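Local coordinates for protein 5'-Methylthioadenosine Nucleosidase (PDB 2H8G) that is a plant nucleosidase of the phosphorylase superfamily that binds adenine in a pocket of its alpha/beta fold, at residues Val30-Met35 against Asp109-Ala114; Leu48-Asp53 against Pro61-His66; Arg156-Thr161 against Val217-Ala222; Leu175-Ser180 against Glu202-Ala207. All coordinates share one frame; numbering follows the deposited sequence.

Contact 1. Residues Val30-Met35 against Asp109-Ala114; sequences VFVIAM and DIIINA
Ile-112, Val-32 and Phe-31 account for the most buried surface where parallel strands 28-32 and 110-119 pair inside the sheet of this phosphorylase-superfamily fold. Phe-31 and Ile-112 lie side by side on one face. CB of Ile-112 sits 3.8 Å above the ring plane of Phe-31, offset toward the rim, which makes a CH-pi contact. CD1 of Ile-112 reaches the far end of that ring, 3.5 Å from CZ of Phe-31. Ala-114 meets the ring at its edge, and helix 233-259 packs on this face through Ala-252 and Ile-256. Val-32 belongs to the other face, where it touches Ile-98 and Thr-99 of helix 92-106; its CG2 comes 3.9 Å from CG2 of Ile-111. The backbone of Val-32 is held at both ends. Its N donates to Ile-112 O at 2.9 Å, while its O accepts a weak bond from Ala-114 N. A firmer bond to Val-32 O comes from Asn-113 ND2 at 3.0 Å, from 39° above the carbonyl plane, though the acceptor lies in the plane of the Asn-113 amide. Since OD1 of that amide is bonded to Lys-221 NZ, the two bonds together fix which way round the Asn-113 amide sits.

Contact 2. Residues Leu48-Asp53 against Pro61-His66; sequences LSETTD and PWVLYH
Ser-49 and His-66 meet across an antiparallel beta pairing in which strand 63-69 returns along the short strand 49-50 after a connection of about twelve residues. They form the hydrogen-bonded pair, Glu-50 and Tyr-65 the non-hydrogen-bonded one. Two shared carbonyls hold the strands together. Leu-64 O is gripped by Thr-51 N and by Thr-51 OG1, each at 2.9 Å. Ser-49 O takes His-66 N at 2.9 Å and, from the opposite face of its plane, His-66 ND1, also at 2.9 Å but with a more bent N-H...O angle of 136°. In His-66, chi1 of 71° places CG between the backbone N and the carbonyl carbon, and chi2 of -55° turns ND1 to Ser-49 O. The tightly packed side is that of the buried Leu-48, Leu-64 and Tyr-65: CB of Leu-48 lies 4.0 Å from CB of Tyr-65, and both side chains rest on Val-43 of helix 36-45. Ser-49, Glu-50 and His-66 are exposed, and the bonds of His-66 therefore lie on the solvent side. Here Glu-50 packs through its aliphatic part, with CG 3.7 Å from Val-63 CG1 and CB 3.8 Å from Tyr-65 CD2. Where the strands part beyond Thr-51, a water bridges the gap, donating to Thr-51 O at 2.7 Å and accepting from Leu-64 N.

Contact 3. Residues Arg156-Thr161 against Val217-Ala222; sequences RQAFST and VVFLKA
This is a loop-to-strand contact at the start of strand 217-226: Ala-158, Phe-159 and Thr-161, which follow the short strand 156-157, pass the first residues of that strand without forming a regular beta pairing. The evidence is that a single backbone hydrogen bond joins the segments. Phe-159 N donates to Val-217 O at 2.9 Å with an N-H...O angle of 174°. Strand 130-138 borders both partners in the sheet; Ala-158 bonds to Ser-134 in it through the backbone, and Leu-132 touches both Thr-161 and Val-218.

Small apolar groups fill in around the bond. CB of Ala-158 lies at the edge of the Phe-219 ring and in its plane, 3.9 Å from CD1. In Phe-219, chi1 of -53° places CG anti to the carbonyl carbon, and with chi2 at 79° the ring edge meets that methyl. CG2 of Val-218 touches two loop residues, meeting CG2 of Thr-161 at 3.8 Å and CB of Phe-159 at 4.2 Å. CB of Phe-159 also sits 3.5 Å from Val-217 O, whereas its ring leads off to Pro-216 and to Leu-264 and Leu-267 near the C terminus. Thr-161 occupies the N-cap position of helix 162-168, yet its side chain forms no capping bond and adds only its methyl group here. The chemistry implies that one nearly straight bond is the only directional link between the two segments; the apolar contacts add weakly directional packing, and strand 130-138 anchors the loop as well.

Contact 4. Residues Leu175-Ser180 against Glu202-Ala207; sequences LSTGDS and EGAAVA
The N-terminal end of helix 203-212 is met by a strand side chain here: Thr-177, the last residue of strand 171-177, reaches the first turn of the helix. Its OG1 accepts a hydrogen bond from Ala-204 N at 2.9 Å, with an N-H...O angle of 165°, so a backbone NH of the first turn finds its partner on a neighbouring strand. Thr-177 OG1 is anti to the carbonyl carbon (chi1 -61°), which places the hydroxyl beside the helix and turns CG2 to lie 3.6 Å from Glu-202 N. CB of Ala-204 closes in on the same threonine, 3.6 Å from its CB.

Strand and helix axes stand at 94°. In the superfamily's alpha/beta fold, strand 171-177 runs through helix 185-193 to the parallel strand 198-200, a beta-alpha-beta crossover, and a short turn then leads into helix 203-212. Asp-200, which lines the adenine pocket, ties these pieces together: its OD2 bonds to Thr-177 OG1 and its OD1 to Gly-203 N. Leu-175 packs on Gly-203, its CD2 3.9 Å from Gly-203 CA, an approach allowed by the absence of a side chain there. Glu-202, at the N-cap position, points its CB away from the strand, and its OE2 accepts instead from Gly-91 N. Glu-202 O starts the helical bonding, accepting from Val-206 N at 3.1 Å and from Ala-205 N at 3.0 Å.

From the N terminus, contact 1 joins strand 28-32 to strand 110-119 and closes a loop that holds helices 36-45 and 92-106. Contact 2 is nested in that loop as a much shorter closure, reaching the same sheet through strand 63-69, with its centre about 14 Å from that of contact 1. Further along, contact 3 closes a second loop from residue 156 to 222, and contact 4 is nested inside it. No two loops cross. The halves meet where strands 110-119 and 217-226 are neighbours: Ile-111 O lies 2.9 Å from Val-218 N. Helix 203-212 adds a second tie, its Gly-203 touching both Asn-113 of contact 1 and Phe-219 of contact 3.

Contact 1. Residues Val30-Met35 against Asp109-Ala114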
loop_
_atom_site.group_PDB
_atom_site.type_symbol
_atom_site.label_atom_id
_atom_site.label_comp_id
_atom_site.label_asym_id
_atom_site.label_seq_id
_atom_site.Cartn_x
_atom_site.Cartn_y
_atom_site.Cartn_z
ATOM N N VAL A 30 17.576 -7.399 5.959
ATOM C CA VAL A 30 17.105 -6.105 5.493
ATOM C C VAL A 30 16.186 -5.516 6.549
ATOM O O VAL A 30 15.237 -6.170 6.986
ATOM C CB VAL A 30 16.296 -6.199 4.176
ATOM C CG1 VAL A 30 15.579 -4.878 3.913
ATOM C CG2 VAL A 30 17.219 -6.517 3.008
ATOM N N PHE A 31 16.495 -4.299 6.983
ATOM C CA PHE A 31 15.650 -3.598 7.941
ATOM C C PHE A 31 14.789 -2.654 7.118
ATOM O O PHE A 31 15.309 -1.912 6.284
ATOM C CB PHE A 31 16.463 -2.728 8.908
ATOM C CG PHE A 31 17.045 -3.471 10.074
ATOM C CD1 PHE A 31 18.209 -4.219 9.932
ATOM C CD2 PHE A 31 16.442 -3.403 11.329
ATOM C CE1 PHE A 31 18.767 -4.889 11.023
ATOM C CE2 PHE A 31 16.991 -4.070 12.428
ATOM C CZ PHE A 31 18.156 -4.813 12.272
ATOM N N VAL A 32 13.477 -2.697 7.329
ATOM C CA VAL A 32 12.573 -1.787 6.642
ATOM C C VAL A 32 12.175 -0.818 7.746
ATOM O O VAL A 32 11.562 -1.219 8.739
ATOM C CB VAL A 32 11.326 -2.508 6.102
ATOM C CG1 VAL A 32 10.327 -1.483 5.585
ATOM C CG2 VAL A 32 11.726 -3.463 4.982
ATOM N N ILE A 33 12.560 0.446 7.587
ATOM C CA ILE A 33 12.289 1.479 8.587
ATOM C C ILE A 33 11.639 2.688 7.923
ATOM O O ILE A 33 12.190 3.277 6.992
ATOM C CB ILE A 33 13.605 1.880 9.295
ATOM C CG1 ILE A 33 14.243 0.624 9.908
ATOM C CG2 ILE A 33 13.339 2.927 10.368
ATOM C CD1 ILE A 33 15.559 0.860 10.630
ATOM N N ALA A 34 10.463 3.060 8.420
ATOM C CA ALA A 34 9.690 4.160 7.853
ATOM C C ALA A 34 10.276 5.562 7.960
ATOM O O ALA A 34 10.200 6.335 7.004
ATOM C CB ALA A 34 8.296 4.160 8.454
ATOM N N MET A 35 10.834 5.899 9.116
ATOM C CA MET A 35 11.392 7.236 9.327
ATOM C C MET A 35 12.916 7.237 9.370
ATOM O O MET A 35 13.525 6.396 10.023
ATOM C CB MET A 35 10.849 7.820 10.633
ATOM C CG MET A 35 9.331 7.868 10.703
ATOM S SD MET A 35 8.736 8.484 12.296
ATOM C CE MET A 35 8.891 10.255 12.052
ATOM N N ASP A 109 17.607 -12.870 3.721
ATOM C CA ASP A 109 17.205 -14.137 4.313
ATOM C C ASP A 109 16.048 -13.870 5.265
ATOM O O ASP A 109 15.193 -14.724 5.484
ATOM C CB ASP A 109 18.360 -14.760 5.099
ATOM C CG ASP A 109 19.552 -15.082 4.225
ATOM O OD1 ASP A 109 19.380 -15.821 3.235
ATOM O OD2 ASP A 109 20.663 -14.598 4.532
ATOM N N ILE A 110 16.032 -12.666 5.823
ATOM C CA ILE A 110 15.004 -12.276 6.774
ATOM C C ILE A 110 14.837 -10.765 6.763
ATOM O O ILE A 110 15.791 -10.027 6.512
ATOM C CB ILE A 110 15.389 -12.760 8.197
ATOM C CG1 ILE A 110 14.282 -12.433 9.203
ATOM C CG2 ILE A 110 16.712 -12.136 8.612
ATOM C CD1 ILE A 110 14.430 -13.191 10.525
ATOM N N ILE A 111 13.614 -10.309 7.021
ATOM C CA ILE A 111 13.315 -8.884 7.048
ATOM C C ILE A 111 12.955 -8.481 8.468
ATOM O O ILE A 111 12.272 -9.217 9.169
ATOM C CB ILE A 111 12.105 -8.552 6.149
ATOM C CG1 ILE A 111 12.432 -8.870 4.693
ATOM C CG2 ILE A 111 11.723 -7.083 6.307
ATOM C CD1 ILE A 111 11.218 -8.909 3.801
ATOM N N ILE A 112 13.433 -7.320 8.896
ATOM C CA ILE A 112 13.099 -6.822 10.221
ATOM C C ILE A 112 12.462 -5.455 10.036
ATOM O O ILE A 112 13.097 -4.540 9.516
ATOM C CB ILE A 112 14.340 -6.632 11.128
ATOM C CG1 ILE A 112 15.080 -7.959 11.306
ATOM C CG2 ILE A 112 13.897 -6.080 12.487
ATOM C CD1 ILE A 112 16.351 -7.838 12.128
ATOM N N ASN A 113 11.198 -5.328 10.427
ATOM C CA ASN A 113 10.497 -4.050 10.345
ATOM C C ASN A 113 10.660 -3.447 11.737
ATOM O O ASN A 113 10.060 -3.917 12.696
ATOM C CB ASN A 113 9.010 -4.272 10.034
ATOM C CG ASN A 113 8.202 -2.981 10.055
ATOM O OD1 ASN A 113 7.028 -2.981 10.436
ATOM N ND2 ASN A 113 8.819 -1.878 9.630
ATOM N N ALA A 114 11.504 -2.427 11.851
ATOM C CA ALA A 114 11.746 -1.791 13.141
ATOM C C ALA A 114 11.221 -0.370 13.122
ATOM O O ALA A 114 11.415 0.355 12.149
ATOM C CB ALA A 114 13.247 -1.794 13.449
HETATM O O HOH W 1 9.613 2.044 10.962
#

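Contact 2. Residues Leu48-Asp53 against Pro61-His66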
loop_
_atom_site.group_PDB
_atom_site.type_symbol
_atom_site.label_atom_id
_atom_site.label_comp_id
_atom_site.label_asym_id
_atom_site.label_seq_id
_atom_site.Cartn_x
_atom_site.Cartn_y
_atom_site.Cartn_z
ATOM N N LEU A 48 26.914 2.146 8.877
ATOM C CA LEU A 48 26.436 1.822 7.539
ATOM C C LEU A 48 26.586 3.045 6.639
ATOM O O LEU A 48 26.420 4.180 7.087
ATOM C CB LEU A 48 24.966 1.397 7.594
ATOM C CG LEU A 48 24.612 0.242 8.534
ATOM C CD1 LEU A 48 23.113 0.004 8.494
ATOM C CD2 LEU A 48 25.355 -1.015 8.129
ATOM N N SER A 49 26.899 2.812 5.370
ATOM C CA SER A 49 27.072 3.903 4.417
ATOM C C SER A 49 25.861 4.028 3.499
ATOM O O SER A 49 25.308 3.027 3.043
ATOM C CB SER A 49 28.329 3.674 3.575
ATOM O OG SER A 49 29.486 3.619 4.392
ATOM N N GLU A 50 25.460 5.265 3.231
ATOM C CA GLU A 50 24.319 5.528 2.363
ATOM C C GLU A 50 24.732 5.340 0.909
ATOM O O GLU A 50 25.537 6.108 0.385
ATOM C CB GLU A 50 23.821 6.961 2.568
ATOM C CG GLU A 50 22.496 7.259 1.888
ATOM C CD GLU A 50 22.102 8.718 1.990
ATOM O OE1 GLU A 50 22.178 9.282 3.102
ATOM O OE2 GLU A 50 21.710 9.301 0.958
ATOM N N THR A 51 24.186 4.314 0.263
ATOM C CA THR A 51 24.505 4.046 -1.134
ATOM C C THR A 51 24.063 5.227 -1.988
ATOM O O THR A 51 22.893 5.608 -1.981
ATOM C CB THR A 51 23.791 2.779 -1.646
ATOM O OG1 THR A 51 22.373 2.969 -1.572
ATOM C CG2 THR A 51 24.181 1.572 -0.812
ATOM N N THR A 52 25.005 5.810 -2.721
ATOM C CA THR A 52 24.702 6.952 -3.571
ATOM C C THR A 52 24.501 6.537 -5.024
ATOM O O THR A 52 23.967 7.301 -5.828
ATOM C CB THR A 52 25.828 8.004 -3.507
ATOM O OG1 THR A 52 27.070 7.402 -3.892
ATOM C CG2 THR A 52 25.954 8.563 -2.096
ATOM N N ASP A 53 24.922 5.320 -5.355
ATOM C CA ASP A 53 24.794 4.819 -6.718
ATOM C C ASP A 53 23.392 4.301 -7.024
ATOM O O ASP A 53 23.187 3.597 -8.014
ATOM C CB ASP A 53 25.824 3.713 -6.971
ATOM C CG ASP A 53 25.637 2.519 -6.057
ATOM O OD1 ASP A 53 24.590 1.847 -6.163
ATOM O OD2 ASP A 53 26.538 2.254 -5.232
ATOM N N PRO A 61 13.074 8.291 -4.263
ATOM C CA PRO A 61 13.538 8.948 -3.039
ATOM C C PRO A 61 13.977 7.956 -1.967
ATOM O O PRO A 61 14.466 8.352 -0.909
ATOM C CB PRO A 61 12.321 9.751 -2.608
ATOM C CG PRO A 61 11.201 8.839 -2.990
ATOM C CD PRO A 61 11.606 8.377 -4.373
ATOM N N TRP A 62 13.808 6.668 -2.244
ATOM C CA TRP A 62 14.176 5.639 -1.281
ATOM C C TRP A 62 15.652 5.697 -0.914
ATOM O O TRP A 62 16.512 5.913 -1.771
ATOM C CB TRP A 62 13.820 4.254 -1.822
ATOM C CG TRP A 62 12.374 4.124 -2.195
ATOM C CD1 TRP A 62 11.350 4.938 -1.802
ATOM C CD2 TRP A 62 11.789 3.116 -3.023
ATOM N NE1 TRP A 62 10.163 4.500 -2.339
ATOM C CE2 TRP A 62 10.404 3.382 -3.093
ATOM C CE3 TRP A 62 12.301 2.009 -3.717
ATOM C CZ2 TRP A 62 9.521 2.583 -3.829
ATOM C CZ3 TRP A 62 11.421 1.214 -4.450
ATOM C CH2 TRP A 62 10.047 1.508 -4.499
ATOM N N VAL A 63 15.932 5.500 0.369
ATOM C CA VAL A 63 17.297 5.534 0.876
ATOM C C VAL A 63 17.740 4.145 1.313
ATOM O O VAL A 63 17.043 3.466 2.067
ATOM C CB VAL A 63 17.416 6.488 2.082
ATOM C CG1 VAL A 63 18.876 6.650 2.473
ATOM C CG2 VAL A 63 16.792 7.832 1.750
ATOM N N LEU A 64 18.904 3.724 0.832
ATOM C CA LEU A 64 19.445 2.416 1.174
ATOM C C LEU A 64 20.815 2.545 1.827
ATOM O O LEU A 64 21.742 3.099 1.237
ATOM C CB LEU A 64 19.557 1.547 -0.081
ATOM C CG LEU A 64 20.299 0.214 0.062
ATOM C CD1 LEU A 64 19.615 -0.658 1.111
ATOM C CD2 LEU A 64 20.334 -0.493 -1.281
ATOM N N TYR A 65 20.936 2.046 3.053
ATOM C CA TYR A 65 22.210 2.087 3.761
ATOM C C TYR A 65 22.734 0.659 3.787
ATOM O O TYR A 65 21.994 -0.270 4.114
ATOM C CB TYR A 65 22.042 2.580 5.202
ATOM C CG TYR A 65 21.380 3.929 5.353
ATOM C CD1 TYR A 65 19.993 4.045 5.388
ATOM C CD2 TYR A 65 22.142 5.092 5.484
ATOM C CE1 TYR A 65 19.377 5.280 5.555
ATOM C CE2 TYR A 65 21.535 6.336 5.650
ATOM C CZ TYR A 65 20.151 6.422 5.686
ATOM O OH TYR A 65 19.542 7.644 5.855
ATOM N N HIS A 66 24.002 0.479 3.434
ATOM C CA HIS A 66 24.584 -0.855 3.431
ATOM C C HIS A 66 25.832 -0.909 4.300
ATOM O O HIS A 66 26.483 0.109 4.544
ATOM C CB HIS A 66 24.920 -1.293 2.001
ATOM C CG HIS A 66 26.079 -0.562 1.395
ATOM N ND1 HIS A 66 26.132 0.812 1.305
ATOM C CD2 HIS A 66 27.226 -1.019 0.838
ATOM C CE1 HIS A 66 27.260 1.170 0.718
ATOM N NE2 HIS A 66 27.942 0.077 0.425
HETATM O O HOH W 2 29.738 0.482 4.829
HETATM O O HOH W 3 20.332 5.257 -1.179
#

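Contact 3. Residues Arg156-Thr161 against Val217-Ala222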
loop_
_atom_site.group_PDB
_atom_site.type_symbol
_atom_site.label_atom_id
_atom_site.label_comp_id
_atom_site.label_asym_id
_atom_site.label_seq_id
_atom_site.Cartn_x
_atom_site.Cartn_y
_atom_site.Cartn_z
ATOM N N ARG A 156 -1.622 -12.036 9.732
ATOM C CA ARG A 156 -0.406 -12.735 9.334
ATOM C C ARG A 156 0.470 -12.926 10.561
ATOM O O ARG A 156 0.514 -12.071 11.441
ATOM C CB ARG A 156 0.334 -11.960 8.237
ATOM C CG ARG A 156 -0.479 -11.905 6.949
ATOM C CD ARG A 156 0.349 -11.687 5.710
ATOM N NE ARG A 156 -0.389 -12.124 4.525
ATOM C CZ ARG A 156 -1.545 -11.601 4.124
ATOM N NH1 ARG A 156 -2.103 -10.607 4.809
ATOM N NH2 ARG A 156 -2.153 -12.079 3.046
ATOM N N GLN A 157 1.145 -14.068 10.638
ATOM C CA GLN A 157 1.996 -14.356 11.786
ATOM C C GLN A 157 3.427 -13.942 11.497
ATOM O O GLN A 157 3.909 -14.092 10.378
ATOM C CB GLN A 157 1.969 -15.857 12.101
ATOM C CG GLN A 157 0.600 -16.422 12.453
ATOM C CD GLN A 157 0.095 -15.960 13.805
ATOM O OE1 GLN A 157 0.817 -16.012 14.801
ATOM N NE2 GLN A 157 -1.157 -15.514 13.850
ATOM N N ALA A 158 4.102 -13.405 12.507
ATOM C CA ALA A 158 5.494 -13.018 12.348
ATOM C C ALA A 158 6.297 -14.316 12.419
ATOM O O ALA A 158 5.807 -15.324 12.933
ATOM C CB ALA A 158 5.909 -12.070 13.474
ATOM N N PHE A 159 7.516 -14.298 11.897
ATOM C CA PHE A 159 8.364 -15.482 11.914
ATOM C C PHE A 159 8.663 -15.839 13.365
ATOM O O PHE A 159 8.954 -14.964 14.176
ATOM C CB PHE A 159 9.666 -15.197 11.165
ATOM C CG PHE A 159 10.522 -16.407 10.957
ATOM C CD1 PHE A 159 10.143 -17.395 10.057
ATOM C CD2 PHE A 159 11.714 -16.556 11.655
ATOM C CE1 PHE A 159 10.942 -18.521 9.849
ATOM C CE2 PHE A 159 12.520 -17.676 11.457
ATOM C CZ PHE A 159 12.131 -18.659 10.551
ATOM N N SER A 160 8.589 -17.126 13.687
ATOM C CA SER A 160 8.840 -17.590 15.046
ATOM C C SER A 160 10.316 -17.501 15.435
ATOM O O SER A 160 11.177 -18.066 14.764
ATOM C CB SER A 160 8.352 -19.033 15.196
ATOM O OG SER A 160 8.457 -19.469 16.540
ATOM N N THR A 161 10.599 -16.783 16.519
ATOM C CA THR A 161 11.969 -16.626 17.007
ATOM C C THR A 161 11.995 -16.885 18.516
ATOM O O THR A 161 12.315 -16.001 19.313
ATOM C CB THR A 161 12.510 -15.203 16.723
ATOM O OG1 THR A 161 11.672 -14.234 17.362
ATOM C CG2 THR A 161 12.535 -14.931 15.227
ATOM N N VAL A 217 9.669 -12.597 8.283
ATOM C CA VAL A 217 9.692 -11.223 8.766
ATOM C C VAL A 217 9.474 -11.143 10.274
ATOM O O VAL A 217 8.636 -11.848 10.843
ATOM C CB VAL A 217 8.645 -10.345 8.034
ATOM C CG1 VAL A 217 7.253 -10.890 8.261
ATOM C CG2 VAL A 217 8.736 -8.903 8.522
ATOM N N VAL A 218 10.268 -10.290 10.912
ATOM C CA VAL A 218 10.197 -10.063 12.352
ATOM C C VAL A 218 9.955 -8.573 12.566
ATOM O O VAL A 218 10.309 -7.756 11.714
ATOM C CB VAL A 218 11.515 -10.486 13.043
ATOM C CG1 VAL A 218 11.532 -10.030 14.499
ATOM C CG2 VAL A 218 11.663 -12.003 12.970
ATOM N N PHE A 219 9.332 -8.225 13.688
ATOM C CA PHE A 219 9.041 -6.829 13.985
ATOM C C PHE A 219 9.574 -6.389 15.336
ATOM O O PHE A 219 9.443 -7.104 16.328
ATOM C CB PHE A 219 7.527 -6.567 13.987
ATOM C CG PHE A 219 6.823 -7.022 12.742
ATOM C CD1 PHE A 219 6.512 -8.364 12.559
ATOM C CD2 PHE A 219 6.477 -6.113 11.748
ATOM C CE1 PHE A 219 5.863 -8.796 11.399
ATOM C CE2 PHE A 219 5.833 -6.533 10.590
ATOM C CZ PHE A 219 5.525 -7.875 10.416
ATOM N N LEU A 220 10.186 -5.212 15.363
ATOM C CA LEU A 220 10.673 -4.628 16.606
ATOM C C LEU A 220 9.911 -3.314 16.663
ATOM O O LEU A 220 10.118 -2.427 15.831
ATOM C CB LEU A 220 12.180 -4.375 16.552
ATOM C CG LEU A 220 13.038 -5.634 16.412
ATOM C CD1 LEU A 220 14.501 -5.237 16.297
ATOM C CD2 LEU A 220 12.821 -6.551 17.613
ATOM N N LYS A 221 9.003 -3.202 17.625
ATOM C CA LYS A 221 8.178 -2.007 17.741
ATOM C C LYS A 221 8.351 -1.357 19.105
ATOM O O LYS A 221 8.038 -1.954 20.138
ATOM C CB LYS A 221 6.711 -2.381 17.490
ATOM C CG LYS A 221 6.457 -2.887 16.060
ATOM C CD LYS A 221 6.471 -1.750 15.040
ATOM C CE LYS A 221 6.577 -2.277 13.602
ATOM N NZ LYS A 221 6.331 -1.204 12.592
ATOM N N ALA A 222 8.864 -0.130 19.089
ATOM C CA ALA A 222 9.139 0.623 20.307
ATOM C C ALA A 222 8.020 1.615 20.622
ATOM O O ALA A 222 7.689 2.481 19.808
ATOM C CB ALA A 222 10.468 1.347 20.162
#

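Contact 4. Residues Leu175-Ser180 against Glu202-Ala207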
loop_
_atom_site.group_PDB
_atom_site.type_symbol
_atom_site.label_atom_id
_atom_site.label_comp_id
_atom_site.label_asym_id
_atom_site.label_seq_id
_atom_site.Cartn_x
_atom_site.Cartn_y
_atom_site.Cartn_z
ATOM N N LEU A 175 0.130 -6.667 16.741
ATOM C CA LEU A 175 0.247 -5.333 16.173
ATOM C C LEU A 175 -0.931 -5.068 15.233
ATOM O O LEU A 175 -1.297 -5.932 14.437
ATOM C CB LEU A 175 1.554 -5.226 15.376
ATOM C CG LEU A 175 1.771 -3.955 14.544
ATOM C CD1 LEU A 175 1.810 -2.749 15.457
ATOM C CD2 LEU A 175 3.071 -4.067 13.749
ATOM N N SER A 176 -1.519 -3.879 15.327
ATOM C CA SER A 176 -2.631 -3.505 14.460
ATOM C C SER A 176 -2.194 -2.272 13.672
ATOM O O SER A 176 -1.801 -1.249 14.253
ATOM C CB SER A 176 -3.884 -3.218 15.290
ATOM O OG SER A 176 -5.010 -3.078 14.443
ATOM N N THR A 177 -2.265 -2.395 12.352
ATOM C CA THR A 177 -1.837 -1.368 11.412
ATOM C C THR A 177 -2.965 -0.601 10.741
ATOM O O THR A 177 -4.000 -1.172 10.400
ATOM C CB THR A 177 -0.992 -2.025 10.292
ATOM O OG1 THR A 177 0.169 -2.629 10.876
ATOM C CG2 THR A 177 -0.587 -1.009 9.229
ATOM N N GLY A 178 -2.738 0.692 10.536
ATOM C CA GLY A 178 -3.695 1.537 9.853
ATOM C C GLY A 178 -2.943 2.748 9.333
ATOM O O GLY A 178 -1.887 3.090 9.867
ATOM N N ASP A 179 -3.469 3.417 8.315
ATOM C CA ASP A 179 -2.772 4.580 7.782
ATOM C C ASP A 179 -3.015 5.905 8.480
ATOM O O ASP A 179 -2.599 6.950 7.978
ATOM C CB ASP A 179 -3.058 4.731 6.294
ATOM C CG ASP A 179 -2.235 3.785 5.467
ATOM O OD1 ASP A 179 -2.743 2.705 5.101
ATOM O OD2 ASP A 179 -1.063 4.117 5.203
ATOM N N SER A 180 -3.688 5.872 9.623
ATOM C CA SER A 180 -3.933 7.094 10.377
ATOM C C SER A 180 -3.162 7.034 11.687
ATOM O O SER A 180 -3.049 5.978 12.306
ATOM C CB SER A 180 -5.427 7.272 10.649
ATOM O OG SER A 180 -6.138 7.488 9.442
ATOM N N GLU A 202 2.602 0.745 9.386
ATOM C CA GLU A 202 3.231 -0.007 8.289
ATOM C C GLU A 202 3.285 -1.532 8.427
ATOM O O GLU A 202 3.264 -2.244 7.421
ATOM C CB GLU A 202 4.677 0.453 8.075
ATOM C CG GLU A 202 4.884 1.902 7.643
ATOM C CD GLU A 202 4.922 2.880 8.801
ATOM O OE1 GLU A 202 5.379 2.488 9.901
ATOM O OE2 GLU A 202 4.521 4.049 8.594
ATOM N N GLY A 203 3.386 -2.019 9.658
ATOM C CA GLY A 203 3.537 -3.446 9.907
ATOM C C GLY A 203 2.802 -4.477 9.070
ATOM O O GLY A 203 3.424 -5.336 8.439
ATOM N N ALA A 204 1.481 -4.405 9.058
ATOM C CA ALA A 204 0.694 -5.386 8.322
ATOM C C ALA A 204 0.965 -5.397 6.822
ATOM O O ALA A 204 0.786 -6.429 6.169
ATOM C CB ALA A 204 -0.792 -5.169 8.590
ATOM N N ALA A 205 1.384 -4.256 6.276
ATOM C CA ALA A 205 1.672 -4.154 4.851
ATOM C C ALA A 205 3.021 -4.805 4.569
ATOM O O ALA A 205 3.198 -5.474 3.551
ATOM C CB ALA A 205 1.685 -2.691 4.415
ATOM N N VAL A 206 3.978 -4.603 5.471
ATOM C CA VAL A 206 5.288 -5.218 5.298
ATOM C C VAL A 206 5.096 -6.735 5.363
ATOM O O VAL A 206 5.691 -7.477 4.576
ATOM C CB VAL A 206 6.275 -4.776 6.405
ATOM C CG1 VAL A 206 7.614 -5.499 6.236
ATOM C CG2 VAL A 206 6.487 -3.264 6.334
ATOM N N ALA A 207 4.258 -7.194 6.293
ATOM C CA ALA A 207 3.998 -8.628 6.437
ATOM C C ALA A 207 3.296 -9.176 5.199
ATOM O O ALA A 207 3.568 -10.300 4.774
ATOM C CB ALA A 207 3.154 -8.892 7.684
#